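Local structure of triacylglycerol lipase (Clostridium botulinum, 5AH1) at residues G385-N388 with C389-D393; E404-N407 with G408-I412. The protein probably hydrolyses the ester bonds of triacylglycerols and, as a polyesterase, also attacks synthetic polyesters. All coordinates share one frame; numbering follows the deposited sequence.

Contact 1: residues G385-N388 with C389-D393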
# COMPACT_ATOMS: atom_id res chain seq x y z
N GLY A 385 3.56 -13.61 -2.53
CA GLY A 385 2.29 -13.90 -3.16
C GLY A 385 1.78 -12.78 -4.05
O GLY A 385 0.97 -13.01 -4.95
N VAL A 386 2.25 -11.55 -3.81
CA VAL A 386 1.77 -10.37 -4.52
C VAL A 386 2.91 -9.48 -5.04
O VAL A 386 2.82 -8.97 -6.16
CB VAL A 386 0.76 -9.56 -3.66
CG1 VAL A 386 0.24 -8.36 -4.41
CG2 VAL A 386 -0.40 -10.44 -3.25
N VAL A 387 3.96 -9.33 -4.24
CA VAL A 387 5.06 -8.43 -4.57
C VAL A 387 6.40 -9.14 -4.45
O VAL A 387 6.69 -9.79 -3.46
CB VAL A 387 5.06 -7.17 -3.66
CG1 VAL A 387 6.19 -6.23 -4.01
CG2 VAL A 387 3.72 -6.44 -3.76
N ASN A 388 7.25 -8.96 -5.46
CA ASN A 388 8.61 -9.50 -5.43
C ASN A 388 9.37 -8.94 -4.23
O ASN A 388 9.33 -7.74 -3.99
CB ASN A 388 9.35 -9.15 -6.71
CG ASN A 388 8.49 -9.29 -7.95
OD1 ASN A 388 7.64 -8.45 -8.21
ND2 ASN A 388 8.70 -10.37 -8.72
N CYS A 389 10.11 -9.79 -3.52
CA CYS A 389 10.85 -9.34 -2.35
C CYS A 389 11.85 -8.26 -2.66
O CYS A 389 12.00 -7.31 -1.89
CB CYS A 389 11.54 -10.52 -1.66
SG CYS A 389 10.43 -11.79 -1.05
N ILE A 390 12.53 -8.38 -3.80
CA ILE A 390 13.58 -7.44 -4.15
C ILE A 390 13.04 -6.01 -4.25
O ILE A 390 13.78 -5.05 -4.04
CB ILE A 390 14.26 -7.85 -5.51
CG1 ILE A 390 15.51 -7.02 -5.78
CG2 ILE A 390 13.29 -7.75 -6.67
CD1 ILE A 390 16.28 -7.45 -7.00
N SER A 391 11.76 -5.88 -4.58
CA SER A 391 11.13 -4.59 -4.81
C SER A 391 10.76 -3.87 -3.51
O SER A 391 10.50 -2.67 -3.52
CB SER A 391 9.86 -4.84 -5.61
OG SER A 391 9.18 -3.64 -5.90
N GLN A 392 10.78 -4.58 -2.38
CA GLN A 392 10.14 -4.09 -1.17
C GLN A 392 11.03 -3.21 -0.28
O GLN A 392 10.51 -2.42 0.52
CB GLN A 392 9.59 -5.28 -0.36
CG GLN A 392 8.47 -6.01 -1.08
CD GLN A 392 7.92 -7.15 -0.25
OE1 GLN A 392 7.78 -7.01 0.96
NE2 GLN A 392 7.65 -8.29 -0.87
N ASP A 393 12.35 -3.32 -0.41
CA ASP A 393 13.24 -2.61 0.51
C ASP A 393 13.35 -1.11 0.24
O ASP A 393 13.85 -0.37 1.08
CB ASP A 393 14.62 -3.27 0.61
CG ASP A 393 15.41 -3.22 -0.68
OD1 ASP A 393 14.88 -2.75 -1.69
OD2 ASP A 393 16.57 -3.68 -0.64

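Contact 2: residues E404-N407 with G408-I412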
# COMPACT_ATOMS: atom_id res chain seq x y z
N GLU A 404 20.05 1.24 3.01
CA GLU A 404 20.99 0.42 3.77
C GLU A 404 20.21 -0.50 4.67
O GLU A 404 19.16 -0.13 5.21
CB GLU A 404 21.88 1.28 4.66
CG GLU A 404 22.75 2.30 3.96
CD GLU A 404 23.57 3.12 4.96
OE1 GLU A 404 23.69 2.68 6.14
OE2 GLU A 404 24.08 4.20 4.60
N GLN A 405 20.72 -1.71 4.86
CA GLN A 405 20.11 -2.62 5.81
C GLN A 405 20.30 -2.06 7.22
O GLN A 405 21.35 -1.53 7.56
CB GLN A 405 20.69 -4.04 5.68
CG GLN A 405 20.50 -4.68 4.29
CD GLN A 405 19.04 -4.77 3.83
OE1 GLN A 405 18.19 -5.38 4.49
NE2 GLN A 405 18.75 -4.18 2.67
N TYR A 406 19.25 -2.16 8.02
CA TYR A 406 19.27 -1.65 9.38
C TYR A 406 20.43 -2.27 10.14
O TYR A 406 20.65 -3.48 10.07
CB TYR A 406 17.95 -1.99 10.05
CG TYR A 406 17.85 -1.50 11.47
CD1 TYR A 406 17.64 -0.15 11.74
CD2 TYR A 406 17.96 -2.37 12.52
CE1 TYR A 406 17.56 0.30 13.04
CE2 TYR A 406 17.87 -1.93 13.82
CZ TYR A 406 17.67 -0.59 14.08
OH TYR A 406 17.58 -0.14 15.37
N ASN A 407 21.17 -1.42 10.85
CA ASN A 407 22.43 -1.82 11.48
C ASN A 407 22.49 -1.40 12.93
O ASN A 407 23.57 -1.21 13.47
CB ASN A 407 23.60 -1.19 10.72
CG ASN A 407 23.67 0.33 10.89
OD1 ASN A 407 22.70 0.98 11.32
ND2 ASN A 407 24.81 0.91 10.55
N GLY A 408 21.33 -1.23 13.56
CA GLY A 408 21.28 -0.87 14.97
C GLY A 408 21.33 0.63 15.23
O GLY A 408 21.44 1.05 16.38
N GLY A 409 21.26 1.42 14.17
CA GLY A 409 21.09 2.85 14.28
C GLY A 409 20.12 3.28 13.20
O GLY A 409 20.02 2.61 12.17
N VAL A 410 19.37 4.35 13.44
CA VAL A 410 18.45 4.86 12.42
C VAL A 410 19.08 6.03 11.71
O VAL A 410 19.81 6.82 12.32
CB VAL A 410 17.09 5.28 13.02
CG1 VAL A 410 16.32 4.05 13.50
CG2 VAL A 410 17.26 6.27 14.16
N LYS A 411 18.83 6.10 10.41
CA LYS A 411 19.36 7.16 9.56
C LYS A 411 18.23 7.96 8.93
O LYS A 411 17.36 7.41 8.26
CB LYS A 411 20.22 6.54 8.47
CG LYS A 411 21.33 5.63 9.00
CD LYS A 411 22.50 6.42 9.51
CE LYS A 411 23.43 6.81 8.38
NZ LYS A 411 24.68 7.46 8.87
N ILE A 412 18.25 9.27 9.09
CA ILE A 412 17.25 10.12 8.47
C ILE A 412 17.57 10.31 6.97
O ILE A 412 18.74 10.23 6.56
CB ILE A 412 17.20 11.50 9.20
CG1 ILE A 412 15.84 12.17 8.98
CG2 ILE A 412 18.37 12.38 8.79
CD1 ILE A 412 15.60 13.40 9.88

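Contact 1: residues G385-N388 with C389-D393
V387 and N388 meet S391 and Q392 where the chain winds through two overlapping beta turns, with backbone angles in the helical range, in the loop between helix 357-363 and strand 403-405 of the alpha/beta-hydrolase fold. The first turn is closed by S391 N giving a hydrogen bond to N388 O (3.1 Å), the second by Q392 N bonding to C389 O.

How a side chain can be folded back over its own turn is well illustrated by Q392. Its CG lies beside the backbone N (chi1 -65°) and the chain then runs extended (chi2 -178°), which brings the amide back over V387. There the two side chains cross obliquely: the CG1 methyl of V387 rests against Q392 CG at 3.7 Å, and Q392 NE2 reaches V387 O in a weak, bent bond of 3.1 Å. The other end of the amide, OE1, accepts from T333 N, so both ends of the group are gripped and its rotation is probably fixed.

Polar ends in this buried turn are satisfied by the surrounding fold. N388 gives its ND2 to W380 O, while S391 OG is bonded to both G233 O and D232 N. V387 packs on H426, close to the probable nucleophile elbow, placing the turn beside the likely catalytic region. On the serine itself, S391 CB sits 3.4 Å from N388 O, the same carbonyl oxygen that receives S391 N.

Contact 2: residues E404-N407 with G408-I412
N407 and G409 are joined by the one hydrogen bond across this surface contact, and it makes an Asx turn: G409 N donates to N407 OD1 at 3.2 Å, with an N-H...O angle of 142°. Placing CG between the backbone N and the carbonyl carbon (chi1 69°) curls the amide back toward the chain ahead. The donor approaches from above the amide plane, 41° out of it. G409 O lies 3.2 Å from N407 OD1 as well, an acceptor facing an acceptor that probably takes something from the gain.

Packing against an aromatic ring supplies the second kind of interaction. The Y406 ring is swung alongside the following residues, and the amide N of G408 sits over one face, offset toward the rim, 3.5 Å from CE2. V410 CG1 lies at the ring edge, 4.0 Å from CE1, although V410 is modelled in two conformers and this touch holds for one. Elsewhere the tyrosine meets V62, P65 and M418.

Charges add a third, looser element. E404 OE2 bonds to Q414 NE2 and stays 5.4 Å from K411 NZ, too far for a salt bridge, though a weak attraction is possible. The reversal after the edge strand thus seems to combine a bent hydrogen bond, a polar backbone lying against an aromatic ring with one apolar touch at its edge, and the positive phi of G408.

Followed from the N terminus, the chain leaves helix 357-363, forms contact 1 as a tight turn within the long loop that comes next, and enters strand 403-405, the outermost strand at one end of the parallel sheet. Contact 2 then starts the connection to strand 415-417, which pairs beside it. The two contacts neither nest nor cross but stand in series; the centres of contact 1 and contact 2 are about 20 Å apart. They do meet lightly where D393 packs against Q405, with D393 OD2 4.0 Å from Q405 NE2. Both also lean on strand 327-331: D393 O bonds to S330 OG, and V410 touches F329.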